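Local coordinates for NDP-N-acetyl-D-galactosaminuronic acid dehydrogenase (Methanosarcina mazei Go1, PDB 3G79), which probably oxidises UDP-N-acetyl-D-mannosamine to the corresponding uronic acid, reducing two molecules of NAD+ for each sugar turned over, at residues A[183-186]-A[187-190]; A[259-263]-A[264-268]; A[287-291]-A[292-296]; A[349-353]-A[354-358]; A[397-401]-A[402-406]. All blocks are in the same frame, centred on the assembly; numbering follows the deposited sequence.

Contact 1: A[183-186]-A[187-190]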
loop_
_atom_site.group_PDB
_atom_site.type_symbol
_atom_site.label_atom_id
_atom_site.label_comp_id
_atom_site.label_asym_id
_atom_site.label_seq_id
_atom_site.Cartn_x
_atom_site.Cartn_y
_atom_site.Cartn_z
ATOM N N VAL A 183 20.360 6.870 3.262
ATOM C CA VAL A 183 21.385 7.701 2.678
ATOM C C VAL A 183 21.832 7.006 1.385
ATOM O O VAL A 183 21.702 5.771 1.273
ATOM C CB VAL A 183 22.547 7.804 3.693
ATOM C CG1 VAL A 183 23.906 7.739 3.029
ATOM C CG2 VAL A 183 22.386 9.049 4.572
ATOM N N MET A 184 22.308 7.778 0.396
ATOM C CA MET A 184 23.072 7.187 -0.723
ATOM C C MET A 184 24.292 7.998 -1.108
ATOM O O MET A 184 24.299 9.229 -0.980
ATOM C CB MET A 184 22.214 6.827 -1.958
ATOM C CG MET A 184 21.050 7.760 -2.290
ATOM S SD MET A 184 20.201 7.357 -3.864
ATOM C CE MET A 184 21.339 8.085 -5.066
ATOM N N VAL A 185 25.332 7.287 -1.558
ATOM C CA VAL A 185 26.570 7.924 -2.007
ATOM C C VAL A 185 26.237 8.878 -3.149
ATOM O O VAL A 185 25.237 8.670 -3.856
ATOM C CB VAL A 185 27.653 6.913 -2.420
ATOM C CG1 VAL A 185 28.266 6.267 -1.182
ATOM C CG2 VAL A 185 27.083 5.852 -3.369
ATOM N N GLY A 186 27.048 9.931 -3.299
ATOM C CA GLY A 186 26.738 11.017 -4.229
ATOM C C GLY A 186 25.688 11.994 -3.691
ATOM O O GLY A 186 25.620 13.150 -4.143
ATOM N N ARG A 187 24.873 11.527 -2.737
ATOM C CA ARG A 187 23.833 12.347 -2.108
ATOM C C ARG A 187 23.956 12.385 -0.556
ATOM O O ARG A 187 22.944 12.483 0.148
ATOM C CB ARG A 187 22.426 11.844 -2.512
ATOM C CG ARG A 187 22.005 11.938 -4.010
ATOM C CD ARG A 187 20.465 11.660 -4.154
ATOM N NE ARG A 187 20.005 11.216 -5.479
ATOM C CZ ARG A 187 18.868 10.540 -5.712
ATOM N NH1 ARG A 187 18.044 10.205 -4.722
ATOM N NH2 ARG A 187 18.543 10.196 -6.955
ATOM N N LEU A 188 25.183 12.288 -0.034
ATOM C CA LEU A 188 25.406 12.127 1.426
ATOM C C LEU A 188 25.005 13.358 2.271
ATOM O O LEU A 188 24.155 13.264 3.170
ATOM C CB LEU A 188 26.851 11.690 1.740
ATOM C CG LEU A 188 27.243 10.240 2.126
ATOM C CD1 LEU A 188 26.341 9.184 1.575
ATOM C CD2 LEU A 188 28.690 9.886 1.745
ATOM N N LEU A 189 25.617 14.499 1.975
ATOM C CA LEU A 189 25.328 15.728 2.682
ATOM C C LEU A 189 23.848 16.132 2.720
ATOM O O LEU A 189 23.362 16.522 3.783
ATOM C CB LEU A 189 26.198 16.859 2.165
ATOM C CG LEU A 189 27.547 17.029 2.845
ATOM C CD1 LEU A 189 28.361 15.767 2.801
ATOM C CD2 LEU A 189 28.341 18.204 2.230
ATOM N N LYS A 190 23.124 16.032 1.605
ATOM C CA LYS A 190 21.743 16.507 1.640
ATOM C C LYS A 190 20.784 15.501 2.199
ATOM O O LYS A 190 19.760 15.888 2.771
ATOM C CB LYS A 190 21.214 17.107 0.314
ATOM C CG LYS A 190 21.564 16.395 -0.982
ATOM C CD LYS A 190 21.573 17.419 -2.131
ATOM C CE LYS A 190 22.464 18.649 -1.793
ATOM N NZ LYS A 190 22.217 19.856 -2.670
#

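Contact 2: A[259-263]-A[264-268]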
loop_
_atom_site.group_PDB
_atom_site.type_symbol
_atom_site.label_atom_id
_atom_site.label_comp_id
_atom_site.label_asym_id
_atom_site.label_seq_id
_atom_site.Cartn_x
_atom_site.Cartn_y
_atom_site.Cartn_z
ATOM N N MET A 259 -7.250 -13.777 -16.627
ATOM C CA MET A 259 -8.530 -13.233 -17.096
ATOM C C MET A 259 -8.345 -12.663 -18.501
ATOM O O MET A 259 -9.260 -12.086 -19.083
ATOM C CB MET A 259 -9.143 -12.185 -16.110
ATOM C CG MET A 259 -9.898 -12.775 -14.889
ATOM S SD MET A 259 -10.557 -11.630 -13.607
ATOM C CE MET A 259 -8.960 -11.432 -12.829
ATOM N N GLY A 260 -7.158 -12.832 -19.064
ATOM C CA GLY A 260 -6.946 -12.328 -20.409
ATOM C C GLY A 260 -7.046 -10.807 -20.471
ATOM O O GLY A 260 -7.387 -10.269 -21.523
ATOM N N ILE A 261 -6.724 -10.105 -19.371
ATOM C CA ILE A 261 -6.768 -8.617 -19.374
ATOM C C ILE A 261 -5.408 -7.935 -19.088
ATOM O O ILE A 261 -4.520 -8.548 -18.543
ATOM C CB ILE A 261 -7.810 -8.054 -18.394
ATOM C CG1 ILE A 261 -7.530 -8.571 -16.969
ATOM C CG2 ILE A 261 -9.223 -8.387 -18.889
ATOM C CD1 ILE A 261 -8.208 -7.755 -15.821
ATOM N N ASN A 262 -5.281 -6.667 -19.420
ATOM C CA ASN A 262 -4.031 -5.927 -19.256
ATOM C C ASN A 262 -3.829 -5.459 -17.844
ATOM O O ASN A 262 -4.619 -4.614 -17.394
ATOM C CB ASN A 262 -4.042 -4.667 -20.163
ATOM C CG ASN A 262 -2.648 -4.087 -20.379
ATOM O OD1 ASN A 262 -1.728 -4.388 -19.616
ATOM N ND2 ASN A 262 -2.483 -3.268 -21.422
ATOM N N VAL A 263 -2.775 -5.927 -17.150
ATOM C CA VAL A 263 -2.507 -5.380 -15.792
ATOM C C VAL A 263 -2.374 -3.845 -15.796
ATOM O O VAL A 263 -2.811 -3.183 -14.848
ATOM C CB VAL A 263 -1.314 -6.058 -14.996
ATOM C CG1 VAL A 263 0.012 -5.712 -15.581
ATOM C CG2 VAL A 263 -1.324 -5.630 -13.501
ATOM N N TYR A 264 -1.787 -3.287 -16.855
ATOM C CA TYR A 264 -1.470 -1.856 -16.862
ATOM C C TYR A 264 -2.689 -0.962 -16.974
ATOM O O TYR A 264 -2.676 0.130 -16.487
ATOM C CB TYR A 264 -0.386 -1.522 -17.884
ATOM C CG TYR A 264 0.877 -2.246 -17.547
ATOM C CD1 TYR A 264 1.701 -1.816 -16.512
ATOM C CD2 TYR A 264 1.206 -3.417 -18.189
ATOM C CE1 TYR A 264 2.847 -2.519 -16.161
ATOM C CE2 TYR A 264 2.336 -4.125 -17.829
ATOM C CZ TYR A 264 3.155 -3.660 -16.842
ATOM O OH TYR A 264 4.266 -4.380 -16.527
ATOM N N ASP A 265 -3.765 -1.464 -17.549
ATOM C CA ASP A 265 -4.991 -0.702 -17.636
ATOM C C ASP A 265 -5.664 -0.762 -16.274
ATOM O O ASP A 265 -6.239 0.228 -15.806
ATOM C CB ASP A 265 -5.922 -1.303 -18.686
ATOM C CG ASP A 265 -5.453 -1.063 -20.125
ATOM O OD1 ASP A 265 -4.796 -0.028 -20.451
ATOM O OD2 ASP A 265 -5.790 -1.936 -20.949
ATOM N N VAL A 266 -5.575 -1.918 -15.626
ATOM C CA VAL A 266 -6.168 -2.059 -14.300
ATOM C C VAL A 266 -5.439 -1.074 -13.440
ATOM O O VAL A 266 -6.053 -0.148 -12.902
ATOM C CB VAL A 266 -6.198 -3.541 -13.799
ATOM C CG1 VAL A 266 -6.836 -3.686 -12.407
ATOM C CG2 VAL A 266 -7.012 -4.401 -14.814
ATOM N N ARG A 267 -4.122 -1.187 -13.443
ATOM C CA ARG A 267 -3.247 -0.317 -12.666
ATOM C C ARG A 267 -3.423 1.210 -12.913
ATOM O O ARG A 267 -3.553 1.991 -11.950
ATOM C CB ARG A 267 -1.794 -0.709 -12.874
ATOM C CG ARG A 267 -0.886 0.276 -12.212
ATOM C CD ARG A 267 0.557 -0.092 -12.324
ATOM N NE ARG A 267 1.255 0.868 -11.510
ATOM C CZ ARG A 267 1.480 2.124 -11.866
ATOM N NH1 ARG A 267 1.127 2.545 -13.060
ATOM N NH2 ARG A 267 2.094 2.947 -11.029
ATOM N N THR A 268 -3.440 1.657 -14.166
ATOM C CA THR A 268 -3.760 3.084 -14.391
ATOM C C THR A 268 -5.168 3.467 -13.884
ATOM O O THR A 268 -5.331 4.492 -13.208
ATOM C CB THR A 268 -3.331 3.705 -15.788
ATOM O OG1 THR A 268 -4.398 4.473 -16.373
ATOM C CG2 THR A 268 -2.847 2.702 -16.759
HETATM O O HOH W 1 -4.366 -1.790 -23.189
#

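Contact 3: A[287-291]-A[292-296]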
loop_
_atom_site.group_PDB
_atom_site.type_symbol
_atom_site.label_atom_id
_atom_site.label_comp_id
_atom_site.label_asym_id
_atom_site.label_seq_id
_atom_site.Cartn_x
_atom_site.Cartn_y
_atom_site.Cartn_z
ATOM N N ALA A 287 9.824 -9.284 -12.780
ATOM C CA ALA A 287 10.472 -10.591 -12.728
ATOM C C ALA A 287 10.931 -10.966 -11.343
ATOM O O ALA A 287 11.346 -12.084 -11.135
ATOM C CB ALA A 287 11.659 -10.631 -13.695
ATOM N N GLY A 288 10.854 -10.053 -10.381
ATOM C CA GLY A 288 11.177 -10.422 -9.013
ATOM C C GLY A 288 11.767 -9.299 -8.211
ATOM O O GLY A 288 11.938 -8.227 -8.732
ATOM N N VAL A 289 12.061 -9.538 -6.931
ATOM C CA VAL A 289 12.582 -8.501 -6.055
ATOM C C VAL A 289 14.037 -8.851 -5.683
ATOM O O VAL A 289 14.375 -10.010 -5.373
ATOM C CB VAL A 289 11.718 -8.391 -4.770
ATOM C CG1 VAL A 289 12.384 -7.532 -3.728
ATOM C CG2 VAL A 289 10.308 -7.934 -5.077
ATOM N N GLY A 290 14.909 -7.846 -5.726
ATOM C CA GLY A 290 16.303 -8.085 -5.389
ATOM C C GLY A 290 16.665 -7.223 -4.222
ATOM O O GLY A 290 15.813 -6.470 -3.744
ATOM N N GLY A 291 17.934 -7.312 -3.793
ATOM C CA GLY A 291 18.524 -6.431 -2.761
ATOM C C GLY A 291 18.664 -7.136 -1.427
ATOM O O GLY A 291 18.423 -8.344 -1.335
ATOM N N HIS A 292 19.067 -6.419 -0.384
ATOM C CA HIS A 292 19.168 -7.024 0.932
ATOM C C HIS A 292 17.910 -6.760 1.719
ATOM O O HIS A 292 17.179 -7.688 2.083
ATOM C CB HIS A 292 20.363 -6.486 1.700
ATOM C CG HIS A 292 21.667 -6.939 1.157
ATOM N ND1 HIS A 292 21.995 -8.275 1.038
ATOM C CD2 HIS A 292 22.736 -6.241 0.699
ATOM C CE1 HIS A 292 23.211 -8.381 0.523
ATOM N NE2 HIS A 292 23.684 -7.162 0.311
ATOM N N CYS A 293 17.688 -5.473 1.983
ATOM C CA CYS A 293 16.555 -4.959 2.775
ATOM C C CYS A 293 15.228 -5.598 2.381
ATOM O O CYS A 293 14.686 -6.379 3.135
ATOM C CB CYS A 293 16.497 -3.421 2.671
ATOM S SG CYS A 293 17.917 -2.673 3.516
ATOM N N LEU A 294 14.771 -5.294 1.175
ATOM C CA LEU A 294 13.523 -5.789 0.617
ATOM C C LEU A 294 13.282 -7.293 0.711
ATOM O O LEU A 294 12.141 -7.710 0.805
ATOM C CB LEU A 294 13.412 -5.350 -0.854
ATOM C CG LEU A 294 12.734 -4.022 -1.153
ATOM C CD1 LEU A 294 12.811 -3.687 -2.645
ATOM C CD2 LEU A 294 11.283 -4.083 -0.707
ATOM N N THR A 295 14.347 -8.099 0.650
ATOM C CA THR A 295 14.231 -9.557 0.703
ATOM C C THR A 295 14.382 -10.128 2.137
ATOM O O THR A 295 14.058 -11.276 2.393
ATOM C CB THR A 295 15.289 -10.263 -0.242
ATOM O OG1 THR A 295 16.608 -9.760 -0.012
ATOM C CG2 THR A 295 14.978 -10.056 -1.699
ATOM N N LYS A 296 14.869 -9.340 3.082
ATOM C CA LYS A 296 15.323 -9.912 4.348
ATOM C C LYS A 296 14.658 -9.315 5.549
ATOM O O LYS A 296 14.587 -9.940 6.600
ATOM C CB LYS A 296 16.830 -9.762 4.502
ATOM C CG LYS A 296 17.548 -10.924 3.978
ATOM C CD LYS A 296 18.691 -10.505 3.105
ATOM C CE LYS A 296 19.883 -9.974 3.896
ATOM N NZ LYS A 296 21.133 -10.386 3.191
#

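Contact 4: A[349-353]-A[354-358]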
loop_
_atom_site.group_PDB
_atom_site.type_symbol
_atom_site.label_atom_id
_atom_site.label_comp_id
_atom_site.label_asym_id
_atom_site.label_seq_id
_atom_site.Cartn_x
_atom_site.Cartn_y
_atom_site.Cartn_z
ATOM N N LYS A 349 8.414 -26.297 -29.411
ATOM C CA LYS A 349 9.756 -26.346 -28.770
ATOM C C LYS A 349 9.728 -26.546 -27.238
ATOM O O LYS A 349 8.740 -26.235 -26.581
ATOM C CB LYS A 349 10.588 -25.101 -29.117
ATOM C CG LYS A 349 10.709 -24.832 -30.605
ATOM C CD LYS A 349 10.978 -23.362 -30.881
ATOM C CE LYS A 349 12.395 -23.071 -31.389
ATOM N NZ LYS A 349 12.535 -21.693 -32.033
ATOM N N LYS A 350 10.819 -27.067 -26.688
ATOM C CA LYS A 350 10.970 -27.331 -25.246
ATOM C C LYS A 350 12.245 -26.689 -24.699
ATOM O O LYS A 350 13.239 -26.560 -25.402
ATOM C CB LYS A 350 11.059 -28.840 -24.977
ATOM C CG LYS A 350 10.051 -29.748 -25.741
ATOM C CD LYS A 350 8.662 -29.784 -25.066
ATOM C CE LYS A 350 7.649 -30.603 -25.877
ATOM N NZ LYS A 350 6.401 -30.813 -25.065
ATOM N N MET A 351 12.244 -26.326 -23.428
ATOM C CA MET A 351 13.430 -25.678 -22.851
ATOM C C MET A 351 14.736 -26.388 -23.190
ATOM O O MET A 351 15.733 -25.729 -23.564
ATOM C CB MET A 351 13.283 -25.485 -21.334
ATOM C CG MET A 351 14.320 -24.538 -20.695
ATOM S SD MET A 351 14.396 -22.864 -21.385
ATOM C CE MET A 351 12.845 -22.205 -20.801
ATOM N N ASP A 352 14.731 -27.712 -23.093
ATOM C CA ASP A 352 15.937 -28.514 -23.328
ATOM C C ASP A 352 16.498 -28.359 -24.767
ATOM O O ASP A 352 15.768 -28.504 -25.758
ATOM C CB ASP A 352 15.667 -29.995 -22.999
ATOM C CG ASP A 352 16.926 -30.868 -23.049
ATOM O OD1 ASP A 352 18.077 -30.357 -23.136
ATOM O OD2 ASP A 352 16.755 -32.107 -23.010
ATOM N N GLY A 353 17.796 -28.073 -24.856
ATOM C CA GLY A 353 18.478 -27.891 -26.120
ATOM C C GLY A 353 18.269 -26.532 -26.751
ATOM O O GLY A 353 18.882 -26.224 -27.772
ATOM N N SER A 354 17.375 -25.738 -26.169
ATOM C CA SER A 354 17.084 -24.398 -26.673
ATOM C C SER A 354 18.063 -23.396 -26.079
ATOM O O SER A 354 18.499 -23.548 -24.942
ATOM C CB SER A 354 15.655 -23.971 -26.290
ATOM O OG SER A 354 14.742 -25.039 -26.413
ATOM N N LYS A 355 18.385 -22.353 -26.828
ATOM C CA LYS A 355 19.210 -21.274 -26.281
ATOM C C LYS A 355 18.349 -20.088 -25.792
ATOM O O LYS A 355 17.504 -19.597 -26.557
ATOM C CB LYS A 355 20.274 -20.819 -27.292
ATOM C CG LYS A 355 20.875 -19.460 -26.939
ATOM C CD LYS A 355 22.071 -19.134 -27.819
ATOM C CE LYS A 355 22.658 -17.790 -27.464
ATOM N NZ LYS A 355 23.862 -17.506 -28.304
ATOM N N VAL A 356 18.597 -19.648 -24.541
ATOM C CA VAL A 356 17.967 -18.474 -23.909
ATOM C C VAL A 356 18.935 -17.282 -23.766
ATOM O O VAL A 356 20.023 -17.406 -23.220
ATOM C CB VAL A 356 17.417 -18.820 -22.492
ATOM C CG1 VAL A 356 16.735 -17.617 -21.834
ATOM C CG2 VAL A 356 16.438 -19.991 -22.543
ATOM N N ALA A 357 18.539 -16.124 -24.271
ATOM C CA ALA A 357 19.292 -14.871 -24.055
ATOM C C ALA A 357 18.604 -14.089 -22.960
ATOM O O ALA A 357 17.457 -13.604 -23.124
ATOM C CB ALA A 357 19.389 -14.020 -25.345
ATOM N N MET A 358 19.296 -14.044 -21.825
ATOM C CA MET A 358 18.955 -13.213 -20.694
ATOM C C MET A 358 19.411 -11.781 -20.934
ATOM O O MET A 358 20.615 -11.463 -20.915
ATOM C CB MET A 358 19.615 -13.773 -19.442
ATOM C CG MET A 358 19.058 -15.166 -19.090
ATOM S SD MET A 358 19.296 -15.679 -17.418
ATOM C CE MET A 358 19.149 -17.382 -17.596
#

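Contact 5: A[397-401]-A[402-406]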
loop_
_atom_site.group_PDB
_atom_site.type_symbol
_atom_site.label_atom_id
_atom_site.label_comp_id
_atom_site.label_asym_id
_atom_site.label_seq_id
_atom_site.Cartn_x
_atom_site.Cartn_y
_atom_site.Cartn_z
ATOM N N VAL A 397 29.706 -5.993 -14.264
ATOM C CA VAL A 397 30.918 -6.709 -14.579
ATOM C C VAL A 397 31.334 -7.522 -13.347
ATOM O O VAL A 397 31.210 -7.053 -12.205
ATOM C CB VAL A 397 32.030 -5.744 -15.119
ATOM C CG1 VAL A 397 32.635 -4.899 -13.997
ATOM C CG2 VAL A 397 33.100 -6.509 -15.922
ATOM N N ASN A 398 31.778 -8.756 -13.581
ATOM C CA ASN A 398 32.408 -9.576 -12.541
ATOM C C ASN A 398 31.434 -10.083 -11.500
ATOM O O ASN A 398 31.511 -9.707 -10.325
ATOM C CB ASN A 398 33.569 -8.830 -11.854
ATOM C CG ASN A 398 34.842 -8.851 -12.675
ATOM O OD1 ASN A 398 35.533 -7.836 -12.791
ATOM N ND2 ASN A 398 35.162 -10.010 -13.250
ATOM N N TYR A 399 30.507 -10.923 -11.934
ATOM C CA TYR A 399 29.660 -11.618 -10.985
ATOM C C TYR A 399 30.404 -12.882 -10.608
ATOM O O TYR A 399 31.086 -13.480 -11.462
ATOM C CB TYR A 399 28.284 -11.945 -11.570
ATOM C CG TYR A 399 27.213 -12.226 -10.541
ATOM C CD1 TYR A 399 26.561 -11.183 -9.881
ATOM C CD2 TYR A 399 26.839 -13.529 -10.230
ATOM C CE1 TYR A 399 25.557 -11.432 -8.955
ATOM C CE2 TYR A 399 25.841 -13.791 -9.280
ATOM C CZ TYR A 399 25.212 -12.734 -8.661
ATOM O OH TYR A 399 24.227 -12.981 -7.740
ATOM N N PRO A 400 30.307 -13.277 -9.324
ATOM C CA PRO A 400 31.035 -14.478 -8.899
ATOM C C PRO A 400 30.460 -15.783 -9.516
ATOM O O PRO A 400 29.250 -16.053 -9.402
ATOM C CB PRO A 400 30.911 -14.441 -7.361
ATOM C CG PRO A 400 30.364 -13.040 -7.027
ATOM C CD PRO A 400 29.581 -12.632 -8.209
ATOM N N GLY A 401 31.346 -16.545 -10.174
ATOM C CA GLY A 401 31.042 -17.851 -10.781
ATOM C C GLY A 401 29.957 -17.848 -11.850
ATOM O O GLY A 401 29.283 -18.858 -12.039
ATOM N N VAL A 402 29.792 -16.718 -12.544
ATOM C CA VAL A 402 28.720 -16.502 -13.535
ATOM C C VAL A 402 29.205 -15.480 -14.579
ATOM O O VAL A 402 29.531 -14.351 -14.230
ATOM C CB VAL A 402 27.404 -16.004 -12.826
ATOM C CG1 VAL A 402 26.488 -15.254 -13.762
ATOM C CG2 VAL A 402 26.652 -17.153 -12.187
ATOM N N GLU A 403 29.250 -15.870 -15.855
ATOM C CA GLU A 403 29.798 -14.977 -16.901
ATOM C C GLU A 403 28.769 -14.122 -17.654
ATOM O O GLU A 403 27.824 -14.645 -18.222
ATOM C CB GLU A 403 30.766 -15.712 -17.862
ATOM C CG GLU A 403 30.409 -17.151 -18.256
ATOM C CD GLU A 403 31.455 -17.806 -19.200
ATOM O OE1 GLU A 403 31.526 -19.057 -19.239
ATOM O OE2 GLU A 403 32.199 -17.076 -19.902
ATOM N N ILE A 404 28.971 -12.803 -17.618
ATOM C CA ILE A 404 28.024 -11.794 -18.125
ATOM C C ILE A 404 28.690 -11.082 -19.281
ATOM O O ILE A 404 29.897 -10.859 -19.252
ATOM C CB ILE A 404 27.636 -10.698 -17.024
ATOM C CG1 ILE A 404 26.702 -11.232 -15.925
ATOM C CG2 ILE A 404 26.892 -9.514 -17.634
ATOM C CD1 ILE A 404 27.278 -12.232 -14.978
ATOM N N SER A 405 27.918 -10.697 -20.288
ATOM C CA SER A 405 28.525 -10.069 -21.464
ATOM C C SER A 405 28.015 -8.644 -21.768
ATOM O O SER A 405 26.856 -8.296 -21.493
ATOM C CB SER A 405 28.410 -11.003 -22.686
ATOM O OG SER A 405 28.922 -10.402 -23.859
ATOM N N ASP A 406 28.925 -7.844 -22.308
ATOM C CA ASP A 406 28.676 -6.494 -22.814
ATOM C C ASP A 406 27.807 -6.497 -24.087
ATOM O O ASP A 406 26.862 -5.719 -24.187
ATOM C CB ASP A 406 30.019 -5.783 -23.097
ATOM C CG ASP A 406 31.176 -6.779 -23.338
ATOM O OD1 ASP A 406 31.554 -7.493 -22.376
ATOM O OD2 ASP A 406 31.701 -6.879 -24.482
#

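Contact 1: A[183-186]-A[187-190]
Met184 to Arg187 make a type II beta turn, closed by Arg187 N donating to Met184 O at 2.9 Å. The N-H...O angle is 141°, a bent bond. Gly186 takes the third place of the turn with a positive phi of 78°, which suits glycine. The Met184 and Arg187 side chains lie alongside each other and point the same way. The bend at chi3 of Met184 brings its methyl over one face of the guanidinium, near the rim, with CE 3.4 Å from Arg187 NE. The sulfur follows, SD lying 3.7 Å from Arg187 NH1. Arg187 is also the N-cap residue of helix 188-194, so the turn delivers the chain from strand 175-178 into that helix in the Rossmann-type NAD-binding domain. The carboxylate of Glu73 grips the junction, one oxygen taking Gly186 N and the other Leu188 N. Asn191, one turn into the helix, accepts from Met184 N. Leu188 is buried and its end approaches Val183, but the carbon contact there is implausibly short and its detail is doubtful. Leu188 also packs on Pro32 of helix 30-39, and Val183 on Val29.

Contact 2: A[259-263]-A[264-268]
Asn262 caps the helix that Tyr264 enters: its OD1 accepts from Tyr264 N at 3.0 Å. CG lies anti to the backbone N (chi1 -162°), which swings the amide over the start of the helix. Tyr264 N sits above the amide carbonyl plane and not on a lone pair. The backbone carbonyl of Asn262 helps too: its O takes Asp265 N at 3.3 Å, and Val266 N adds a weak bond. One residue on, Arg267 N gives a straight bond of 2.8 Å to Val263 O, and the regular helix is under way.

The packed side is apolar. Val263 CG1 stands over one face of the Tyr264 ring, 3.8 Å from its centroid, a CH-pi contact. Ile261 CD1 meets Val266 CG2 at 3.7 Å, the two side chains crossing at about a right angle. Val263 and Val266 both lean on Leu252 of helix 228-258, which ends in a Schellman motif at Gly260. Helices 228-258 and 263-271 belong to the central domain. The polar side is looser and bridged by a water. There Asn262 ND2 donates to the water at 3.0 Å, and the water donates to Asp265 OD2 at 2.7 Å. Asp265 also packs on Met226 of the second subunit.

With an alanine in place of Asn262, Tyr264 N would probably lose its side-chain acceptor and the water its amide donor. One amide thus does two jobs: its oxygen serves a helix N-H, and its nitrogen reaches the Asp265 carboxylate through water.

Contact 3: A[287-291]-A[292-296]
The imidazole of His292 meets Gly291 C obliquely. His292 CB is nearer, 3.6 Å from Gly291 C. Lys296 NZ comes to the ring at His292 ND1 and donates to it at 3.1 Å, tilted 31° out of the ring plane. Lys117 and Asn372 also touch the histidine. The stretch is the glycine-rich lead into helix 293-305 of the central domain. Its Gly-Val-Gly-Gly-His-Cys run recalls the segment that carries the nucleophilic cysteine in UDP-glucose dehydrogenases.

Two of the glycines, Gly288 and Gly291, have backbone angles that would jam a CB against the preceding carbonyl oxygen. At Gly291 such a carbon would also clash with His292 N. The tight path here therefore depends on having no side chain. Val289 points toward the helix start, where its CG1 rests 3.8 Å from Leu294 CB. The two side chains run nearly perpendicular. Helix 228-258 backs this pair through Ile246 and Arg242. Arg326 of helix 321-345 touches both Val289 and Thr295.

With an alanine in place of His292, Lys296 NZ is likely to lose its ring acceptor, with Asp118 still beside the lysine. The hydroxyl of Thr295 is placed between its own backbone N and carbonyl carbon (chi1 50°), directed back at the loop. Asn372 ND2 donates to Gly291 O as well. Thr295 OG1 lies 3.0 Å from His292 O and 2.7 Å from Gly291 O, and its single proton can serve either.

Contact 4: A[349-353]-A[354-358]
Ser354 and Met351 bear most of this contact, with Gly353 next. Ser354 N donates to Met351 O at 3.1 Å and closes a type II beta turn. The N-H...O angle is 152°. Gly353 sits third in the turn, where its backbone takes up the positive phi that glycine adopts easily. Ser354 CB comes to 3.2 Å from Met351 O. The serine hydroxyl is placed too close to a neighbouring carbonyl, so the pairing of that group is doubtful.

The turn joins helix 321-345 to strand 355-359. That strand is the first in chain order of the six-stranded parallel sheet and lies inside it, next to strands 388-392 and 417-420, as in a Rossmann-like fold. Gly353 and Ser354 already bond through their backbones to Gly386 and Ser388. On the other flank Asp416 accepts from Lys355 N.

Met351 is buried. Its CG stands anti to the backbone N (chi1 -167°), and the chain then bends twice to bring the sulfur round to the strand. There Met351 SD touches Val356 CG2 at 3.7 Å, one side chain lying roughly square across the other. Met351 also packs on Tyr337, Thr340 and Val341 of helix 321-345, while Val356 touches Tyr378 of helix 375-385.

Contact 5: A[397-401]-A[402-406]
Tyr399 and Val402 lie side by side and point the same way. The ring comes up against the valine with its CD2, Tyr399 CD2 being 3.6 Å from Val402 CB. The approach to the ring is oblique. Ile404 reaches the root of the tyrosine instead: its CD1 sits 3.6 Å from Tyr399 CB. The tyrosine has CG anti to its own N (chi1 -160°), which sends the ring along the valine. Over one face of the ring, toward its rim, stands Pro400 CD, 3.3 Å above the plane.

The four residues Tyr399 to Val402 make a type II beta turn that bends at Pro400 and Gly401. The turn leads into the short, weakly bonded strand 404-405, outermost in this chain's parallel sheet of the UDP-binding domain. Trp361 also joins the group. It packs edge-to-face with Tyr399 and touches both Val402 and Ile404.

The two halves, 397-401 and 402-406, share no hydrogen bond. Tyr399 O and Val402 O lie 3.3 Å apart, and both are acceptors. The turn therefore probably keeps its shape through apolar packing and backbone angles, while the tyrosine hydroxyl finds its main polar partner elsewhere, at Glu376.

The five contacts come in series along the chain, each a local turn or cap where a helix or strand begins. Contact 1 belongs to the NAD-binding domain. Contacts 2 and 3 open successive helices of the central domain, 263-271 and 293-305; their centres are 24 Å apart. Contacts 4 and 5 enter an inner and an outermost strand of one parallel sheet, with centres 20 Å apart. Contact 3 lies nearest the centre of the chain, 22 Å from contact 1 and 20 Å from contact 5, centre to centre. This is consistent with its cysteine-bearing run lying where the cofactor and nucleotide-sugar domains probably meet. Contact 2 also packs against the second subunit.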